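Local coordinates for protein putative esterase MT1895 (Mycobacterium tuberculosis, PDB 3S4K) that probably hydrolyses acyl-CoA thioesters, perhaps 1,4-dihydroxy-2-naphthoyl-CoA, as a hotdog-fold member of the PaaI thioesterase family, at residues A[27-32]-A[37-42]; A[61-66]-A[89-94]; A[120-123]-A[129-132]. All coordinates share one frame; numbering follows the deposited sequence.

Contact 1 of 3, residues A[27-32]-A[37-42]; sequences LQFTEL and ARAQLD
Gln28 and Gln40 face each other as a hydrogen-bonded antiparallel pair: Gln28 N donates to Gln40 O at 2.9 Å, and Gln40 N returns a bond to Gln28 O. Their side chains, on the outer face with Glu31 and Arg38, are joined through water. One water donates to Gln28 OE1 and accepts from Gln40 NE2; a second donates to Gln40 OE1 and also bonds Thr30 OG1, so each end of the Gln40 amide has a water partner.

Further along, Thr30 and Glu31 both lie opposite Arg38 in a classic beta bulge. Arg38 O takes Thr30 N at 2.8 Å and, weakly, Glu31 N at 3.3 Å, while Arg38 N donates to Glu31 O. The Glu31 and Arg38 side chains run side by side in the same direction and close a salt bridge, Glu31 OE1 to Arg38 NE 3.0 Å, whose hydrogen bond is weak, bent to 131° at the hydrogen; the carboxylate and guanidinium planes are turned 47° apart.

The inner face is apolar. Ala39 CB sits over the centre of the Phe29 ring, 3.8 Å from the centroid, a CH-pi contact, with Ala37 CB at the ring edge. Leu27, its CG anti to the backbone N (chi1 -170°), brings CD1 to 3.6 Å from Ala39 CB. Met62 and Met69 of helix 56-75 touch this face at Leu27 and Phe29. The hairpin is thus two-sided: water and a bent ion pair tie its solvent side, where the electrostatic gain is probably modest, while apolar contacts of Leu27, Phe29, Ala37 and Ala39 close the side toward helix 56-75.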
ATOM      1  N   LEU A  27      10.673   9.409   0.875  1.00 10.18           N
ATOM      2  CA  LEU A  27      10.408   9.491  -0.560  1.00 10.01           C
ATOM      3  C   LEU A  27      10.745  10.891  -1.056  1.00 10.58           C
ATOM      4  O   LEU A  27      10.203  11.880  -0.545  1.00 12.21           O
ATOM      5  CB  LEU A  27       8.933   9.159  -0.865  1.00  9.47           C
ATOM      6  CG  LEU A  27       8.568   8.976  -2.343  1.00  9.29           C
ATOM      7  CD1 LEU A  27       9.340   7.841  -3.005  1.00  9.80           C
ATOM      8  CD2 LEU A  27       7.051   8.777  -2.514  1.00 11.49           C
ATOM      9  N   GLN A  28      11.599  10.972  -2.073  1.00 10.67           N
ATOM     10  CA  GLN A  28      12.048  12.247  -2.652  1.00 11.62           C
ATOM     11  C   GLN A  28      11.774  12.243  -4.155  1.00 10.13           C
ATOM     12  O   GLN A  28      12.225  11.337  -4.849  1.00 10.44           O
ATOM     13  CB  GLN A  28      13.543  12.432  -2.386  1.00 12.43           C
ATOM     14  CG  GLN A  28      13.844  12.727  -0.930  1.00 18.04           C
ATOM     15  CD  GLN A  28      15.321  12.953  -0.654  1.00 23.82           C
ATOM     16  OE1 GLN A  28      16.176  12.787  -1.533  1.00 29.42           O
ATOM     17  NE2 GLN A  28      15.629  13.346   0.572  1.00 28.49           N
ATOM     18  N   PHE A  29      11.014  13.226  -4.647  1.00  9.54           N
ATOM     19  CA  PHE A  29      10.679  13.273  -6.091  1.00  8.12           C
ATOM     20  C   PHE A  29      11.802  13.920  -6.859  1.00  8.79           C
ATOM     21  O   PHE A  29      12.418  14.901  -6.383  1.00  8.30           O
ATOM     22  CB  PHE A  29       9.407  14.062  -6.382  1.00  8.68           C
ATOM     23  CG  PHE A  29       8.164  13.310  -6.122  1.00  8.92           C
ATOM     24  CD1 PHE A  29       7.779  13.043  -4.822  1.00 11.80           C
ATOM     25  CD2 PHE A  29       7.374  12.849  -7.174  1.00  9.39           C
ATOM     26  CE1 PHE A  29       6.625  12.336  -4.569  1.00 12.31           C
ATOM     27  CE2 PHE A  29       6.239  12.154  -6.933  1.00 10.91           C
ATOM     28  CZ  PHE A  29       5.853  11.885  -5.613  1.00 11.22           C
ATOM     29  N   THR A  30      12.065  13.354  -8.036  1.00  8.20           N
ATOM     30  CA  THR A  30      13.067  13.880  -8.968  1.00  8.71           C
ATOM     31  C   THR A  30      12.465  14.505 -10.225  1.00  8.65           C
ATOM     32  O   THR A  30      13.093  15.367 -10.854  1.00  8.28           O
ATOM     33  CB  THR A  30      14.060  12.789  -9.396  1.00  9.19           C
ATOM     34  OG1 THR A  30      13.372  11.648  -9.949  1.00  8.46           O
ATOM     35  CG2 THR A  30      14.893  12.370  -8.228  1.00  9.41           C
ATOM     36  N   GLU A  31      11.283  14.029 -10.623  1.00  8.62           N
ATOM     37  CA  GLU A  31      10.556  14.585 -11.782  1.00  9.05           C
ATOM     38  C   GLU A  31       9.076  14.625 -11.492  1.00  9.30           C
ATOM     39  O   GLU A  31       8.518  13.707 -10.873  1.00  9.77           O
ATOM     40  CB  GLU A  31      10.716  13.766 -13.067  1.00 10.04           C
ATOM     41  CG  GLU A  31      12.121  13.306 -13.387  1.00  8.26           C
ATOM     42  CD  GLU A  31      12.222  12.564 -14.718  1.00  8.22           C
ATOM     43  OE1 GLU A  31      11.199  12.359 -15.404  1.00  9.21           O
ATOM     44  OE2 GLU A  31      13.360  12.189 -15.079  1.00  9.81           O
ATOM     45  N   LEU A  32       8.437  15.688 -11.951  1.00  9.63           N
ATOM     46  CA  LEU A  32       6.991  15.841 -11.810  1.00  9.36           C
ATOM     47  C   LEU A  32       6.445  16.728 -12.930  1.00  9.73           C
ATOM     48  O   LEU A  32       6.855  17.881 -13.079  1.00  9.94           O
ATOM     49  CB  LEU A  32       6.667  16.392 -10.419  1.00 10.17           C
ATOM     50  CG  LEU A  32       5.185  16.673 -10.147  1.00 11.32           C
ATOM     51  CD1 LEU A  32       4.341  15.421 -10.382  1.00 10.48           C
ATOM     52  CD2 LEU A  32       5.044  17.184  -8.725  1.00 14.14           C
ATOM     53  N   ALA A  37       5.745  11.221 -13.237  1.00  7.76           N
ATOM     54  CA  ALA A  37       6.560  11.547 -12.093  1.00  6.68           C
ATOM     55  C   ALA A  37       7.512  10.418 -11.748  1.00  6.48           C
ATOM     56  O   ALA A  37       7.294   9.238 -12.113  1.00  7.83           O
ATOM     57  CB  ALA A  37       5.692  11.896 -10.877  1.00  7.26           C
ATOM     58  N   ARG A  38       8.583  10.794 -11.076  1.00  6.74           N
ATOM     59  CA  ARG A  38       9.598   9.857 -10.611  1.00  6.42           C
ATOM     60  C   ARG A  38      10.040  10.236  -9.197  1.00  6.85           C
ATOM     61  O   ARG A  38      10.220  11.416  -8.882  1.00  7.71           O
ATOM     62  CB  ARG A  38      10.801   9.799 -11.565  1.00  6.99           C
ATOM     63  CG  ARG A  38      10.427   9.400 -13.029  1.00  8.38           C
ATOM     64  CD  ARG A  38      11.634   9.317 -13.935  1.00  9.20           C
ATOM     65  NE  ARG A  38      11.166   9.410 -15.321  1.00  9.77           N
ATOM     66  CZ  ARG A  38      11.349   8.513 -16.292  1.00 10.95           C
ATOM     67  NH1 ARG A  38      12.088   7.413 -16.123  1.00 12.58           N
ATOM     68  NH2 ARG A  38      10.793   8.753 -17.484  1.00  9.88           N
ATOM     69  N   ALA A  39      10.212   9.224  -8.350  1.00  6.43           N
ATOM     70  CA  ALA A  39      10.688   9.450  -6.991  1.00  5.79           C
ATOM     71  C   ALA A  39      11.414   8.237  -6.488  1.00  6.37           C
ATOM     72  O   ALA A  39      11.358   7.161  -7.090  1.00  6.94           O
ATOM     73  CB  ALA A  39       9.515   9.804  -6.045  1.00  5.14           C
ATOM     74  N   GLN A  40      12.113   8.417  -5.375  1.00  6.50           N
ATOM     75  CA  GLN A  40      13.035   7.406  -4.907  1.00  7.26           C
ATOM     76  C   GLN A  40      13.149   7.431  -3.400  1.00  8.32           C
ATOM     77  O   GLN A  40      12.984   8.485  -2.780  1.00  9.52           O
ATOM     78  CB  GLN A  40      14.388   7.645  -5.528  1.00  7.85           C
ATOM     79  CG  GLN A  40      15.035   8.963  -5.121  1.00  7.97           C
ATOM     80  CD  GLN A  40      16.163   9.349  -6.067  1.00 11.04           C
ATOM     81  OE1 GLN A  40      16.042   9.194  -7.274  1.00  9.93           O
ATOM     82  NE2 GLN A  40      17.248   9.847  -5.517  1.00 12.12           N
ATOM     83  N   LEU A  41      13.470   6.278  -2.823  1.00  7.98           N
ATOM     84  CA  LEU A  41      13.754   6.215  -1.387  1.00  8.52           C
ATOM     85  C   LEU A  41      14.846   5.202  -1.100  1.00  9.07           C
ATOM     86  O   LEU A  41      15.134   4.302  -1.906  1.00  8.98           O
ATOM     87  CB  LEU A  41      12.498   5.920  -0.541  1.00  8.48           C
ATOM     88  CG  LEU A  41      11.759   4.576  -0.628  1.00  8.48           C
ATOM     89  CD1 LEU A  41      12.501   3.431   0.068  1.00  7.89           C
ATOM     90  CD2 LEU A  41      10.334   4.717  -0.058  1.00  9.93           C
ATOM     91  N   ASP A  42      15.481   5.391   0.052  1.00  9.19           N
ATOM     92  CA  ASP A  42      16.501   4.473   0.526  1.00 10.15           C
ATOM     93  C   ASP A  42      15.801   3.455   1.399  1.00  9.66           C
ATOM     94  O   ASP A  42      15.025   3.822   2.274  1.00  9.81           O
ATOM     95  CB  ASP A  42      17.559   5.234   1.351  1.00 10.61           C
ATOM     96  CG  ASP A  42      18.804   4.406   1.672  1.00 15.02           C
ATOM     97  OD1 ASP A  42      19.158   3.458   0.945  1.00 15.83           O
ATOM     98  OD2 ASP A  42      19.469   4.748   2.678  1.00 20.23           O
TER
HETATM   99  O   HOH W   1      17.326  10.536  -2.753  1.00 23.24           O
HETATM  100  O   HOH W   2      13.549   9.429  -8.393  1.00  8.47           O

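Contact 2 of 3, residues A[61-66]-A[89-94]; sequences AMIESI and NNTDFV. With EDO (1,2-ethanediol), chain D.
Asn89 ND2 is gripped from two points on helix 56-75: it donates to Glu64 OE1 at 3.1 Å, with an N-H angle of 166°, and to the backbone oxygen of Cys60. The carboxylate oxygen lies in the plane of the amide and receives the bond on its anti lone pair, the two flat groups being 23° apart. Glu64 reaches the strand because its chain bends at chi2 (75°), which brings OE1 beside the amide. The other end of the amide is fixed as well, since Thr91 OG1 donates to Asn89 OD1 at 2.8 Å in the carbonyl plane. With both ends bonded, the rotation of the Asn89 amide is settled.

Next to this polar chain Ile63 points from the helix into the strand. Its CD1 meets Thr91 tip to tip, 3.6 Å from OG1, and its CG2 lies 4.0 Å from Asn89 ND2. Val120 and Ile122 of strand 115-123 and Val135 of strand 129-140 also touch Ile63, so the polar network is buried beside apolar packing.

At the far end Phe93 O accepts from a 1,2-ethanediol hydroxyl, probably left by crystallisation. Residues 89-92 pair antiparallel with a strand of the second subunit, whose Phe93 packs on Glu64 and Asn89. A long helix lying across an antiparallel sheet that continues through the dimer interface is characteristic of the hotdog fold of thioesterases.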
ATOM      1  N   ALA A  61       2.668   2.247  -1.000  1.00  6.52           N
ATOM      2  CA  ALA A  61       2.610   3.654  -0.669  1.00  6.73           C
ATOM      3  C   ALA A  61       3.364   4.529  -1.662  1.00  7.25           C
ATOM      4  O   ALA A  61       2.908   5.599  -2.076  1.00  6.94           O
ATOM      5  CB  ALA A  61       3.157   3.864   0.769  1.00  7.42           C
ATOM      6  N   MET A  62       4.538   4.055  -2.046  1.00  8.40           N
ATOM      7  CA  MET A  62       5.367   4.700  -3.074  0.50  8.26           C
ATOM      8  C   MET A  62       4.584   4.852  -4.368  1.00  8.13           C
ATOM      9  O   MET A  62       4.528   5.932  -4.983  1.00  7.24           O
ATOM     10  CB  MET A  62       6.596   3.849  -3.399  0.50  9.07           C
ATOM     11  CG  MET A  62       7.822   4.085  -2.558  0.50 10.14           C
ATOM     12  SD  MET A  62       9.246   3.308  -3.375  0.50 13.44           S
ATOM     13  CE  MET A  62       9.627   4.441  -4.707  0.50 10.54           C
ATOM     14  N   ILE A  63       3.974   3.754  -4.784  1.00  7.16           N
ATOM     15  CA  ILE A  63       3.176   3.698  -6.001  1.00  6.86           C
ATOM     16  C   ILE A  63       2.022   4.688  -5.882  1.00  7.21           C
ATOM     17  O   ILE A  63       1.763   5.454  -6.791  1.00  6.80           O
ATOM     18  CB  ILE A  63       2.737   2.230  -6.269  1.00  6.29           C
ATOM     19  CG1 ILE A  63       3.929   1.446  -6.807  1.00  7.87           C
ATOM     20  CG2 ILE A  63       1.479   2.127  -7.209  1.00  6.31           C
ATOM     21  CD1 ILE A  63       3.828  -0.051  -6.610  1.00  9.44           C
ATOM     22  N   GLU A  64       1.377   4.725  -4.725  1.00  6.46           N
ATOM     23  CA  GLU A  64       0.250   5.645  -4.515  1.00  7.54           C
ATOM     24  C   GLU A  64       0.668   7.113  -4.645  1.00  7.81           C
ATOM     25  O   GLU A  64       0.008   7.908  -5.341  1.00  7.84           O
ATOM     26  CB  GLU A  64      -0.379   5.365  -3.142  1.00  7.63           C
ATOM     27  CG  GLU A  64      -1.630   6.194  -2.829  1.00  9.87           C
ATOM     28  CD  GLU A  64      -2.868   5.743  -3.570  1.00 13.16           C
ATOM     29  OE1 GLU A  64      -2.834   4.682  -4.235  1.00 10.22           O
ATOM     30  OE2 GLU A  64      -3.896   6.469  -3.476  1.00 17.73           O
ATOM     31  N   SER A  65       1.782   7.466  -4.000  1.00  8.55           N
ATOM     32  CA  SER A  65       2.301   8.830  -4.013  0.50  8.19           C
ATOM     33  C   SER A  65       2.699   9.293  -5.409  1.00  7.96           C
ATOM     34  O   SER A  65       2.332  10.377  -5.855  1.00  7.58           O
ATOM     35  CB  SER A  65       3.524   8.952  -3.096  0.50  8.45           C
ATOM     36  OG  SER A  65       3.135   9.044  -1.742  0.50  8.73           O
ATOM     37  N   ILE A  66       3.479   8.483  -6.093  1.00  7.45           N
ATOM     38  CA  ILE A  66       4.027   8.909  -7.398  1.00  6.72           C
ATOM     39  C   ILE A  66       2.887   9.084  -8.400  1.00  7.69           C
ATOM     40  O   ILE A  66       2.813  10.083  -9.120  1.00  7.69           O
ATOM     41  CB  ILE A  66       5.132   7.934  -7.902  1.00  7.80           C
ATOM     42  CG1 ILE A  66       6.278   7.869  -6.889  1.00  6.64           C
ATOM     43  CG2 ILE A  66       5.706   8.430  -9.275  1.00  5.52           C
ATOM     44  CD1 ILE A  66       7.365   6.800  -7.168  1.00  9.00           C
ATOM     45  N   ASN A  89      -5.785   0.840  -5.771  1.00  5.88           N
ATOM     46  CA  ASN A  89      -4.333   0.645  -5.888  1.00  6.58           C
ATOM     47  C   ASN A  89      -4.087  -0.854  -5.947  1.00  7.43           C
ATOM     48  O   ASN A  89      -4.430  -1.592  -4.987  1.00  7.78           O
ATOM     49  CB  ASN A  89      -3.579   1.280  -4.702  1.00  7.08           C
ATOM     50  CG  ASN A  89      -2.055   1.010  -4.718  1.00  7.49           C
ATOM     51  OD1 ASN A  89      -1.582  -0.124  -4.939  1.00 10.93           O
ATOM     52  ND2 ASN A  89      -1.278   2.061  -4.373  1.00  5.98           N
ATOM     53  N   ASN A  90      -3.528  -1.308  -7.069  1.00  6.76           N
ATOM     54  CA  ASN A  90      -3.343  -2.733  -7.329  1.00  6.72           C
ATOM     55  C   ASN A  90      -1.886  -2.946  -7.658  1.00  6.60           C
ATOM     56  O   ASN A  90      -1.437  -2.580  -8.744  1.00  6.57           O
ATOM     57  CB  ASN A  90      -4.238  -3.193  -8.477  1.00  7.08           C
ATOM     58  CG  ASN A  90      -4.284  -4.704  -8.602  1.00  9.70           C
ATOM     59  OD1 ASN A  90      -3.316  -5.366  -8.344  1.00 15.26           O
ATOM     60  ND2 ASN A  90      -5.435  -5.245  -8.984  1.00 17.31           N
ATOM     61  N   THR A  91      -1.163  -3.503  -6.672  1.00  6.67           N
ATOM     62  CA  THR A  91       0.286  -3.627  -6.710  1.00  6.34           C
ATOM     63  C   THR A  91       0.694  -5.078  -6.730  1.00  6.77           C
ATOM     64  O   THR A  91       0.202  -5.894  -5.931  1.00  7.71           O
ATOM     65  CB  THR A  91       0.930  -2.968  -5.478  1.00  6.26           C
ATOM     66  OG1 THR A  91       0.686  -1.570  -5.546  1.00  7.70           O
ATOM     67  CG2 THR A  91       2.413  -3.239  -5.495  1.00  6.60           C
ATOM     68  N   ASP A  92       1.611  -5.396  -7.639  1.00  6.13           N
ATOM     69  CA  ASP A  92       2.203  -6.731  -7.712  1.00  7.08           C
ATOM     70  C   ASP A  92       3.609  -6.623  -7.164  1.00  8.16           C
ATOM     71  O   ASP A  92       4.348  -5.690  -7.497  1.00  8.06           O
ATOM     72  CB  ASP A  92       2.235  -7.232  -9.163  1.00  8.11           C
ATOM     73  CG  ASP A  92       0.869  -7.461  -9.719  1.00 10.15           C
ATOM     74  OD1 ASP A  92       0.153  -8.402  -9.249  1.00 11.58           O
ATOM     75  OD2 ASP A  92       0.480  -6.700 -10.627  1.00 14.49           O
ATOM     76  N   PHE A  93       3.945  -7.560  -6.290  1.00  8.52           N
ATOM     77  CA  PHE A  93       5.256  -7.654  -5.693  1.00  8.91           C
ATOM     78  C   PHE A  93       6.063  -8.670  -6.480  1.00  9.00           C
ATOM     79  O   PHE A  93       5.609  -9.790  -6.716  1.00  8.85           O
ATOM     80  CB  PHE A  93       5.120  -8.096  -4.243  1.00  9.06           C
ATOM     81  CG  PHE A  93       4.196  -7.232  -3.434  1.00  9.63           C
ATOM     82  CD1 PHE A  93       4.467  -5.874  -3.245  1.00  7.38           C
ATOM     83  CD2 PHE A  93       3.048  -7.765  -2.878  1.00  8.51           C
ATOM     84  CE1 PHE A  93       3.628  -5.082  -2.495  1.00  9.00           C
ATOM     85  CE2 PHE A  93       2.200  -6.967  -2.121  1.00  8.83           C
ATOM     86  CZ  PHE A  93       2.487  -5.612  -1.940  1.00  8.57           C
ATOM     87  N   VAL A  94       7.282  -8.296  -6.858  1.00  9.30           N
ATOM     88  CA  VAL A  94       8.070  -9.089  -7.767  1.00  9.88           C
ATOM     89  C   VAL A  94       9.322  -9.691  -7.144  1.00 10.27           C
ATOM     90  O   VAL A  94       9.600 -10.854  -7.384  1.00 10.38           O
ATOM     91  CB  VAL A  94       8.442  -8.243  -9.029  1.00 10.08           C
ATOM     92  CG1 VAL A  94       9.218  -9.071 -10.052  1.00 12.27           C
ATOM     93  CG2 VAL A  94       7.182  -7.669  -9.672  1.00 11.17           C
TER
HETATM   94  C1  EDO D 142       5.180 -11.283  -9.629  1.00 16.49           C
HETATM   95  O1  EDO D 142       4.164 -10.623  -8.871  1.00 15.40           O
HETATM   96  C2  EDO D 142       5.695 -12.505  -8.881  1.00 17.78           C
HETATM   97  O2  EDO D 142       4.648 -13.483  -8.739  1.00 15.96           O

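Contact 3 of 3, residues A[120-123]-A[129-132]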
ATOM      1  N   VAL A 120       2.899   2.555 -12.165  1.00  5.90           N
ATOM      2  CA  VAL A 120       4.145   2.889 -11.490  1.00  5.94           C
ATOM      3  C   VAL A 120       4.970   1.623 -11.356  1.00  6.11           C
ATOM      4  O   VAL A 120       4.472   0.596 -10.868  1.00  7.09           O
ATOM      5  CB  VAL A 120       3.890   3.478 -10.098  1.00  6.13           C
ATOM      6  CG1 VAL A 120       5.218   3.887  -9.434  1.00  7.52           C
ATOM      7  CG2 VAL A 120       2.892   4.647 -10.179  1.00  6.96           C
ATOM      8  N   THR A 121       6.229   1.706 -11.785  1.00  6.41           N
ATOM      9  CA  THR A 121       7.165   0.576 -11.750  1.00  6.19           C
ATOM     10  C   THR A 121       8.314   0.960 -10.827  1.00  6.32           C
ATOM     11  O   THR A 121       8.948   2.012 -11.009  1.00  7.07           O
ATOM     12  CB  THR A 121       7.702   0.209 -13.159  1.00  6.54           C
ATOM     13  OG1 THR A 121       6.597   0.040 -14.057  1.00  5.91           O
ATOM     14  CG2 THR A 121       8.586  -1.080 -13.134  1.00  8.32           C
ATOM     15  N   ILE A 122       8.608   0.084  -9.872  1.00  5.92           N
ATOM     16  CA  ILE A 122       9.682   0.304  -8.905  0.50  6.65           C
ATOM     17  C   ILE A 122      10.842  -0.634  -9.197  1.00  6.81           C
ATOM     18  O   ILE A 122      10.651  -1.848  -9.276  1.00  7.36           O
ATOM     19  CB  ILE A 122       9.216   0.039  -7.466  0.50  6.69           C
ATOM     20  CG1 ILE A 122       7.875   0.735  -7.208  0.50  7.95           C
ATOM     21  CG2 ILE A 122      10.260   0.514  -6.495  0.50  7.46           C
ATOM     22  CD1 ILE A 122       7.627   1.036  -5.738  0.50  7.12           C
ATOM     23  N   THR A 123      12.033  -0.065  -9.391  1.00  6.44           N
ATOM     24  CA  THR A 123      13.256  -0.821  -9.646  1.00  6.72           C
ATOM     25  C   THR A 123      14.310  -0.630  -8.545  1.00  7.53           C
ATOM     26  O   THR A 123      14.313   0.374  -7.822  1.00  7.20           O
ATOM     27  CB  THR A 123      13.883  -0.434 -11.013  1.00  6.66           C
ATOM     28  OG1 THR A 123      13.959   0.998 -11.132  1.00  8.07           O
ATOM     29  CG2 THR A 123      13.060  -1.029 -12.169  1.00  8.07           C
ATOM     30  N   VAL A 129      12.989  -5.094 -11.453  1.00  7.73           N
ATOM     31  CA  VAL A 129      11.702  -4.670 -10.920  1.00  7.26           C
ATOM     32  C   VAL A 129      11.457  -5.375  -9.592  1.00  7.64           C
ATOM     33  O   VAL A 129      11.545  -6.603  -9.501  1.00  8.52           O
ATOM     34  CB  VAL A 129      10.552  -4.963 -11.909  1.00  7.29           C
ATOM     35  CG1 VAL A 129       9.204  -4.599 -11.308  1.00  8.13           C
ATOM     36  CG2 VAL A 129      10.751  -4.190 -13.227  1.00  8.28           C
ATOM     37  N   VAL A 130      11.150  -4.578  -8.574  1.00  7.02           N
ATOM     38  CA  VAL A 130      10.782  -5.076  -7.245  1.00  7.77           C
ATOM     39  C   VAL A 130       9.279  -5.042  -6.989  1.00  7.91           C
ATOM     40  O   VAL A 130       8.767  -5.922  -6.272  1.00  6.74           O
ATOM     41  CB  VAL A 130      11.575  -4.370  -6.085  1.00  7.88           C
ATOM     42  CG1 VAL A 130      13.068  -4.682  -6.180  1.00  8.95           C
ATOM     43  CG2 VAL A 130      11.352  -2.880  -6.058  1.00  8.97           C
ATOM     44  N   ALA A 131       8.571  -4.077  -7.568  1.00  7.49           N
ATOM     45  CA  ALA A 131       7.111  -3.972  -7.468  1.00  7.41           C
ATOM     46  C   ALA A 131       6.590  -3.153  -8.647  1.00  8.24           C
ATOM     47  O   ALA A 131       7.337  -2.335  -9.218  1.00  6.99           O
ATOM     48  CB  ALA A 131       6.693  -3.342  -6.122  1.00  6.74           C
ATOM     49  N   ARG A 132       5.329  -3.359  -9.017  1.00  8.21           N
ATOM     50  CA  ARG A 132       4.702  -2.646 -10.145  1.00  9.72           C
ATOM     51  C   ARG A 132       3.236  -2.558  -9.810  1.00  8.98           C
ATOM     52  O   ARG A 132       2.670  -3.537  -9.329  1.00 11.10           O
ATOM     53  CB  ARG A 132       4.930  -3.425 -11.440  1.00 10.37           C
ATOM     54  CG  ARG A 132       4.323  -2.872 -12.741  1.00 14.43           C
ATOM     55  CD  ARG A 132       4.454  -3.939 -13.854  1.00 18.44           C
ATOM     56  NE  ARG A 132       4.113  -3.430 -15.184  1.00 22.71           N
ATOM     57  CZ  ARG A 132       2.874  -3.302 -15.644  1.00 25.72           C
ATOM     58  NH1 ARG A 132       1.836  -3.630 -14.880  1.00 27.93           N
ATOM     59  NH2 ARG A 132       2.663  -2.835 -16.869  1.00 27.14           N
TER
HETATM   60  O   HOH W   3       6.627  -1.678 -16.173  1.00 19.04           O
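Ile122 N donates to Ala131 O at 2.8 Å, and Ile122 O accepts from Val130 N at 2.9 Å and weakly from Ala131 N at 3.5 Å; here the hairpin is most closely knit. Two residues share one opposite partner, and the register slips by one between Ile122 and Thr123.

The side chains of this tight part are buried. In one of two modelled Ile122 conformers, its CG2 lies 3.6 Å from Val130 CG2, the two side chains crossing at about a right angle. With CG1 anti to the carbonyl carbon (chi1 -65°), Val130 CG2 falls between the backbone N and the carbonyl carbon and comes close to Ile122 O. Ala131, the hydrogen-bonded partner of Ile122, shares its buried face; Tyr59 of helix 56-75 touches all three residues.

The other face is looser. Thr121 CG2 touches Val129 CG2 at 3.8 Å, and Thr123 CG2 stands 4.1 Å from that same valine methyl. Thr121 and Arg132 form a non-hydrogen-bonded pair whose polar groups are linked by a water, which bonds Thr121 OG1 at 2.7 Å and accepts from Arg132 NE at 3.2 Å. The arginine, an exposed residue, runs extended from CG to NE, with CG beside Thr121 OG1.

Apolar residues turned to the helix and a watered threonine-arginine face behind them mark the two sides of a curved antiparallel sheet. Val130 and Ala131, both opposite Ile122, form a classic beta bulge, set in a hairpin of the hotdog sheet that wraps the central helix.

Overall arrangement
Contact 2 is wholly buried, whereas contacts 1 and 3 are hairpins with one face toward helix 56-75 and the other toward solvent. All three reach the same curved sheet. Contact 1 touches contact 2 directly, through Leu27 on Ser65 CB and Ala37 on Ile66; contact 3 joins contact 2 edge to edge, Asp92 and Val94 pairing with Arg132 and Val130. Contacts 1 and 3 do not touch, their nearest atoms being about 6 Å apart. Both are built on backbone ladders with a bulge, and waters link their outer side chains. Contact 2 instead rests on one side-chain hydrogen bond and the packing of Ile63 and, alone of the three, borders the second subunit.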